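Local coordinates for putative DNA protection protein (Streptomyces coelicolor, PDB 4CYB), which probably oxidises ferrous iron and binds it as ferric iron, as a twelve-subunit member of the Dps family within the ferritin superfamily, at residues L41-K44 with Y45-L48; T53-Q56 with L57-L61; D62-A65 with G66-L69. One frame throughout, in Å; residues are numbered along the deposited sequence. Where two conformers were deposited one is given.

Contact 1 (L41-K44 with Y45-L48); sequences LYKK and YHWL. With FE (Fe (III) ion), chain V.
Residues L41 to K44 hand their carbonyl oxygens to the amides of Y45 to L48 in four regular i to i+4 bonds, such as Y42 O to H46 N at 2.9 Å, so the eight residues form two turns at the end of a helix. On one side K43 curls over W47. Bends at chi2 and chi3 (-56° and -61°) fold its chain back, and K43 CB makes a CH-pi contact 3.9 Å from the centroid of the indole six-membered ring, over the face, while K43 CE comes to 3.4 Å from W47 CZ2. A lysine suits this place because its methylenes cover the indole while its ammonium continues to the acids D62 and D73, the latter of a second subunit. Beside it H46 reaches the iron with NE2 at 2.5 Å. Its CG lies anti to the backbone N (chi1 169°), and a bond from ND1 to H58 O fixes the rotation of the imidazole. D73 and E77 of the second subunit also bind this iron, and W47 NE1 bonds to the same D73. On another side K44 stretches across Y45 and L48, its CE 3.7 Å from Y45 CE1 and its NZ 3.8 Å from L48 CD1, before NZ bonds to the carbonyls of P103 and G105. L41 runs alongside Y45, L41 CD2 meeting Y45 CE2 at 4.1 Å, while the tyrosine hydroxyl bonds to E107. Y42, Y45 and H46 rest on helix 54-81, and the two tyrosines also reach helix 109-136, which ties the end of helix 18-48 into the bundle.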
# COMPACT_ATOMS: atom_id res chain seq x y z
N LEU J 41 -3.62 -26.27 18.45
CA LEU J 41 -3.46 -27.46 17.59
C LEU J 41 -3.03 -27.06 16.16
O LEU J 41 -2.17 -27.70 15.56
CB LEU J 41 -4.80 -28.25 17.51
CG LEU J 41 -5.22 -29.16 18.66
CD1 LEU J 41 -6.58 -29.70 18.23
CD2 LEU J 41 -4.16 -30.28 18.77
N TYR J 42 -3.59 -25.99 15.62
CA TYR J 42 -3.24 -25.61 14.27
C TYR J 42 -1.77 -25.14 14.27
O TYR J 42 -1.05 -25.50 13.36
CB TYR J 42 -4.15 -24.46 13.80
CG TYR J 42 -5.29 -24.93 13.01
CD1 TYR J 42 -5.09 -25.52 11.76
CD2 TYR J 42 -6.61 -24.80 13.51
CE1 TYR J 42 -6.15 -25.94 11.00
CE2 TYR J 42 -7.68 -25.25 12.76
CZ TYR J 42 -7.42 -25.82 11.52
OH TYR J 42 -8.47 -26.25 10.73
N LYS J 43 -1.32 -24.38 15.28
CA LYS J 43 0.11 -23.97 15.35
C LYS J 43 1.05 -25.19 15.58
O LYS J 43 2.06 -25.36 14.91
CB LYS J 43 0.40 -22.93 16.46
CG LYS J 43 -0.19 -21.53 16.22
CD LYS J 43 0.27 -20.89 14.87
CE LYS J 43 1.83 -20.73 14.84
NZ LYS J 43 2.13 -19.86 13.67
N LYS J 44 0.64 -26.10 16.45
CA LYS J 44 1.37 -27.38 16.62
C LYS J 44 1.61 -28.09 15.28
O LYS J 44 2.75 -28.47 14.97
CB LYS J 44 0.69 -28.30 17.66
CG LYS J 44 1.33 -29.72 17.89
CD LYS J 44 0.37 -30.62 18.71
CE LYS J 44 0.77 -32.12 18.77
NZ LYS J 44 1.93 -32.28 19.71
N TYR J 45 0.58 -28.26 14.48
CA TYR J 45 0.72 -29.01 13.26
C TYR J 45 1.40 -28.16 12.16
O TYR J 45 2.05 -28.70 11.33
CB TYR J 45 -0.67 -29.50 12.84
CG TYR J 45 -1.27 -30.49 13.85
CD1 TYR J 45 -0.42 -31.37 14.58
CD2 TYR J 45 -2.64 -30.58 14.04
CE1 TYR J 45 -0.93 -32.31 15.48
CE2 TYR J 45 -3.16 -31.47 15.00
CZ TYR J 45 -2.33 -32.33 15.69
OH TYR J 45 -2.88 -33.22 16.58
N HIS J 46 1.23 -26.83 12.17
CA HIS J 46 2.01 -25.91 11.29
C HIS J 46 3.49 -26.20 11.54
O HIS J 46 4.25 -26.28 10.56
CB HIS J 46 1.64 -24.46 11.67
CG HIS J 46 2.53 -23.36 11.06
ND1 HIS J 46 2.46 -23.02 9.76
CD2 HIS J 46 3.42 -22.48 11.67
CE1 HIS J 46 3.25 -21.92 9.52
NE2 HIS J 46 3.86 -21.60 10.69
N TRP J 47 3.91 -26.38 12.81
CA TRP J 47 5.36 -26.66 13.09
C TRP J 47 5.80 -28.07 12.81
O TRP J 47 6.86 -28.28 12.22
CB TRP J 47 5.71 -26.35 14.54
CG TRP J 47 5.44 -24.90 14.87
CD1 TRP J 47 5.73 -23.78 14.11
CD2 TRP J 47 4.79 -24.40 16.07
NE1 TRP J 47 5.28 -22.62 14.72
CE2 TRP J 47 4.75 -22.92 15.94
CE3 TRP J 47 4.31 -25.02 17.26
CZ2 TRP J 47 4.18 -22.11 16.92
CZ3 TRP J 47 3.76 -24.19 18.25
CH2 TRP J 47 3.67 -22.78 18.08
N LEU J 48 4.96 -29.04 13.23
CA LEU J 48 5.36 -30.45 13.19
C LEU J 48 5.14 -31.12 11.86
O LEU J 48 5.52 -32.29 11.68
CB LEU J 48 4.57 -31.28 14.20
CG LEU J 48 4.74 -30.99 15.70
CD1 LEU J 48 4.17 -32.10 16.59
CD2 LEU J 48 6.09 -30.45 16.14
FE FE V . 5.56 -19.80 10.86
O HOH W 1 3.64 -18.37 11.17
O HOH W 2 5.47 -19.97 8.53
O HOH W 3 6.88 -18.00 9.92

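Contact 2 (T53-Q56 with L57-L61)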
# COMPACT_ATOMS: atom_id res chain seq x y z
N THR J 53 3.68 -32.92 1.08
CA THR J 53 2.76 -31.77 0.94
C THR J 53 3.07 -30.78 2.06
O THR J 53 2.20 -29.98 2.43
CB THR J 53 1.28 -32.16 0.88
OG1 THR J 53 0.94 -32.92 2.04
CG2 THR J 53 0.98 -32.91 -0.41
N PHE J 54 4.31 -30.80 2.55
CA PHE J 54 4.66 -30.00 3.75
C PHE J 54 4.32 -28.54 3.51
O PHE J 54 3.65 -27.91 4.33
CB PHE J 54 6.15 -30.09 4.07
CG PHE J 54 6.63 -29.08 5.08
CD1 PHE J 54 6.43 -29.29 6.46
CD2 PHE J 54 7.27 -27.90 4.68
CE1 PHE J 54 6.87 -28.36 7.44
CE2 PHE J 54 7.69 -26.95 5.64
CZ PHE J 54 7.51 -27.20 7.01
N TYR J 55 4.80 -27.95 2.42
CA TYR J 55 4.66 -26.47 2.35
C TYR J 55 3.18 -26.06 2.21
O TYR J 55 2.70 -25.12 2.84
CB TYR J 55 5.55 -25.91 1.20
CG TYR J 55 5.57 -24.41 1.03
CD1 TYR J 55 5.95 -23.57 2.07
CD2 TYR J 55 5.32 -23.85 -0.23
CE1 TYR J 55 6.03 -22.18 1.87
CE2 TYR J 55 5.41 -22.48 -0.43
CZ TYR J 55 5.77 -21.66 0.64
OH TYR J 55 5.81 -20.31 0.47
N GLN J 56 2.40 -26.79 1.39
CA GLN J 56 0.97 -26.61 1.29
C GLN J 56 0.27 -26.63 2.66
O GLN J 56 -0.54 -25.77 3.02
CB GLN J 56 0.41 -27.81 0.44
CG GLN J 56 -1.09 -27.92 0.53
CD GLN J 56 -1.60 -29.14 -0.20
OE1 GLN J 56 -1.77 -30.19 0.41
NE2 GLN J 56 -1.77 -29.04 -1.53
N LEU J 57 0.53 -27.69 3.43
CA LEU J 57 -0.19 -27.82 4.71
C LEU J 57 0.31 -26.83 5.75
O LEU J 57 -0.46 -26.29 6.55
CB LEU J 57 -0.08 -29.24 5.27
CG LEU J 57 -0.93 -30.24 4.45
CD1 LEU J 57 -0.84 -31.67 5.02
CD2 LEU J 57 -2.39 -29.77 4.29
N HIS J 58 1.63 -26.60 5.74
CA HIS J 58 2.24 -25.59 6.63
C HIS J 58 1.53 -24.25 6.43
O HIS J 58 1.14 -23.60 7.40
CB HIS J 58 3.71 -25.56 6.31
CG HIS J 58 4.51 -24.50 7.05
ND1 HIS J 58 4.95 -24.70 8.30
CD2 HIS J 58 4.97 -23.25 6.64
CE1 HIS J 58 5.73 -23.61 8.68
NE2 HIS J 58 5.74 -22.74 7.65
N LEU J 59 1.34 -23.85 5.19
CA LEU J 59 0.62 -22.59 4.89
C LEU J 59 -0.85 -22.59 5.25
O LEU J 59 -1.35 -21.64 5.85
CB LEU J 59 0.70 -22.26 3.39
CG LEU J 59 2.19 -21.90 3.04
CD1 LEU J 59 2.25 -21.59 1.55
CD2 LEU J 59 2.80 -20.78 3.89
N LEU J 60 -1.51 -23.68 4.93
CA LEU J 60 -2.94 -23.80 5.19
C LEU J 60 -3.21 -23.78 6.67
O LEU J 60 -4.13 -23.09 7.14
CB LEU J 60 -3.46 -25.12 4.63
CG LEU J 60 -4.97 -25.33 4.93
CD1 LEU J 60 -5.87 -24.29 4.24
CD2 LEU J 60 -5.33 -26.73 4.47
N LEU J 61 -2.39 -24.51 7.44
CA LEU J 61 -2.60 -24.53 8.89
C LEU J 61 -2.33 -23.17 9.51
O LEU J 61 -3.02 -22.77 10.43
CB LEU J 61 -1.71 -25.61 9.55
CG LEU J 61 -1.95 -27.04 9.01
CD1 LEU J 61 -0.93 -28.05 9.51
CD2 LEU J 61 -3.31 -27.54 9.33
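F54 and H58, one helical turn apart, provide the aromatic part of this contact. Their rings lie side by side with planes at 25° and centroids 5.0 Å apart, offset so that little of one ring lies over the other. It is H58 CB that sits over the centre of the phenyl face, 4.2 Å from its centroid, in a CH-pi contact. Both side chains leave the helix with CG anti to the backbone N (F54 chi1 168°, H58 chi1 175°), which carries the two rings out in the same direction. A second CH-pi contact joins Y55 and L59: the leucine CD1 stands over one face of the phenol, 3.8 Å from the ring centroid, so an aliphatic tip covers a flat surface at a partly exposed part of the helix. L57 CD1 packs against the T53 hydroxyl, 3.7 Å from T53 OG1, a van der Waals touch, and the leucine also packs on V109 and M49 of its own subunit. Among backbone bonds, T53 O accepts L57 N at 3.0 Å from the N-cap position, and H58 N to F54 O, L59 N to Y55 O and L60 N to Q56 O continue the series. Across the subunit boundary the F54 ring meets W159 and F160 of a neighbouring subunit edge-to-face, and H58 meets the same F160 likewise; flat rings suit F54 and H58 to this aromatic interface. The arrangement is the first turns of helix 54-81 in a ferritin-like helical bundle, with H58 stacked on the iron ligand H46 beside an intersubunit iron site as in Dps proteins.

Contact 3 (D62-A65 with G66-L69); sequences DKHA and GEQL
G66 begins the second half of this helical stretch by giving its amide to D62 O at 3.0 Å. A beta carbon would fit here, so the glycine is not demanded by the two turns themselves. E67 follows, bonding through N to K63 O and, one turn back, by its carboxylate to the lysine ammonium: K63 NZ meets E67 OE2 at 2.7 Å, on the syn lone pair, in a salt bridge. The lysine runs extended to CE and then turns at chi4 (-87°), which brings NZ round to the acid. The other oxygen, OE1, bonds to Q157 on helix 140-164 and lies 4.0 Å from H64 CD2, with ring and carboxylate planes 24° apart. Were E67 shortened to an alanine, the K63 ammonium would probably be left without its carboxylate mate and its chain free to turn, with one bond to Q157 lost as well. Q68 donates its amide to H64 O at 2.9 Å; Q68 CG passes 3.3 Å from H64 O, and the chain then bends at chi2 (-74°), which carries NE2 to N154 and Q157, as befits an amide buried between helices. L69 closes the run with N to A65 O at 2.8 Å, and its side chain packs on L69 of a second subunit. A65 is small enough for K43 to lie against it. Chemically, each carboxylate oxygen of E67 has its own partner, so the acid should be held firmly in orientation, and the adjacent cation is likely to favour its charged form.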
# COMPACT_ATOMS: atom_id res chain seq x y z
N ASP J 62 -1.32 -22.44 9.00
CA ASP J 62 -1.15 -21.09 9.51
C ASP J 62 -2.30 -20.14 9.16
O ASP J 62 -2.61 -19.24 9.95
CB ASP J 62 0.18 -20.51 9.02
CG ASP J 62 0.80 -19.60 10.03
OD1 ASP J 62 0.60 -19.79 11.26
OD2 ASP J 62 1.51 -18.72 9.57
N LYS J 63 -2.91 -20.30 7.97
CA LYS J 63 -4.00 -19.45 7.57
C LYS J 63 -5.12 -19.71 8.59
O LYS J 63 -5.74 -18.77 9.10
CB LYS J 63 -4.45 -19.85 6.17
CG LYS J 63 -5.68 -19.04 5.73
CD LYS J 63 -6.28 -19.69 4.48
CE LYS J 63 -7.39 -18.78 3.95
NZ LYS J 63 -8.72 -19.07 4.59
N HIS J 64 -5.37 -20.99 8.88
CA HIS J 64 -6.44 -21.29 9.85
C HIS J 64 -6.14 -20.83 11.26
O HIS J 64 -7.04 -20.28 11.94
CB HIS J 64 -6.84 -22.79 9.84
CG HIS J 64 -7.46 -23.22 8.59
ND1 HIS J 64 -8.04 -24.45 8.45
CD2 HIS J 64 -7.70 -22.54 7.40
CE1 HIS J 64 -8.55 -24.56 7.22
NE2 HIS J 64 -8.37 -23.38 6.59
N ALA J 65 -4.88 -20.96 11.70
CA ALA J 65 -4.49 -20.47 13.03
C ALA J 65 -4.74 -18.96 13.14
O ALA J 65 -5.29 -18.50 14.14
CB ALA J 65 -3.00 -20.74 13.29
N GLY J 66 -4.34 -18.18 12.12
CA GLY J 66 -4.55 -16.73 12.17
C GLY J 66 -6.02 -16.38 12.29
O GLY J 66 -6.40 -15.50 13.02
N GLU J 67 -6.87 -17.12 11.60
CA GLU J 67 -8.31 -16.89 11.69
C GLU J 67 -8.86 -17.26 13.07
O GLU J 67 -9.69 -16.50 13.63
CB GLU J 67 -9.01 -17.66 10.56
CG GLU J 67 -8.78 -17.01 9.18
CD GLU J 67 -9.16 -17.95 8.00
OE1 GLU J 67 -9.63 -19.09 8.23
OE2 GLU J 67 -8.90 -17.59 6.81
N GLN J 68 -8.36 -18.37 13.65
CA GLN J 68 -8.79 -18.78 15.00
C GLN J 68 -8.31 -17.76 16.04
O GLN J 68 -9.03 -17.44 16.99
CB GLN J 68 -8.26 -20.15 15.37
CG GLN J 68 -8.87 -21.29 14.49
CD GLN J 68 -10.34 -21.62 14.84
OE1 GLN J 68 -10.83 -21.30 15.92
NE2 GLN J 68 -11.04 -22.29 13.89
N LEU J 69 -7.10 -17.21 15.85
CA LEU J 69 -6.64 -16.24 16.84
C LEU J 69 -7.52 -14.99 16.83
O LEU J 69 -7.73 -14.38 17.89
CB LEU J 69 -5.16 -15.80 16.47
CG LEU J 69 -4.49 -14.89 17.52
CD1 LEU J 69 -4.10 -15.78 18.72
CD2 LEU J 69 -3.27 -14.27 16.84

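Contact 2 and contact 3 are consecutive parts of helix 54-81, their centres about 13 Å apart, and contact 1 lies against both, its centre about 10 Å from that of contact 2 and 11 Å from that of contact 3. Polar bonds join the two helices: H46 ND1 to H58 O at 2.8 Å ties contact 1 to contact 2, while K43 NZ to D62 OD1 and Y42 OH to H64 ND1, both 2.9 Å, tie it to contact 3. L61 of contact 2 packs on Y42 and Y45 of contact 1. The iron held by H46 lies beside this seam, with the nearest side-chain atoms of H58 and D62 each about 4 Å away, consistent with a second shell round the metal.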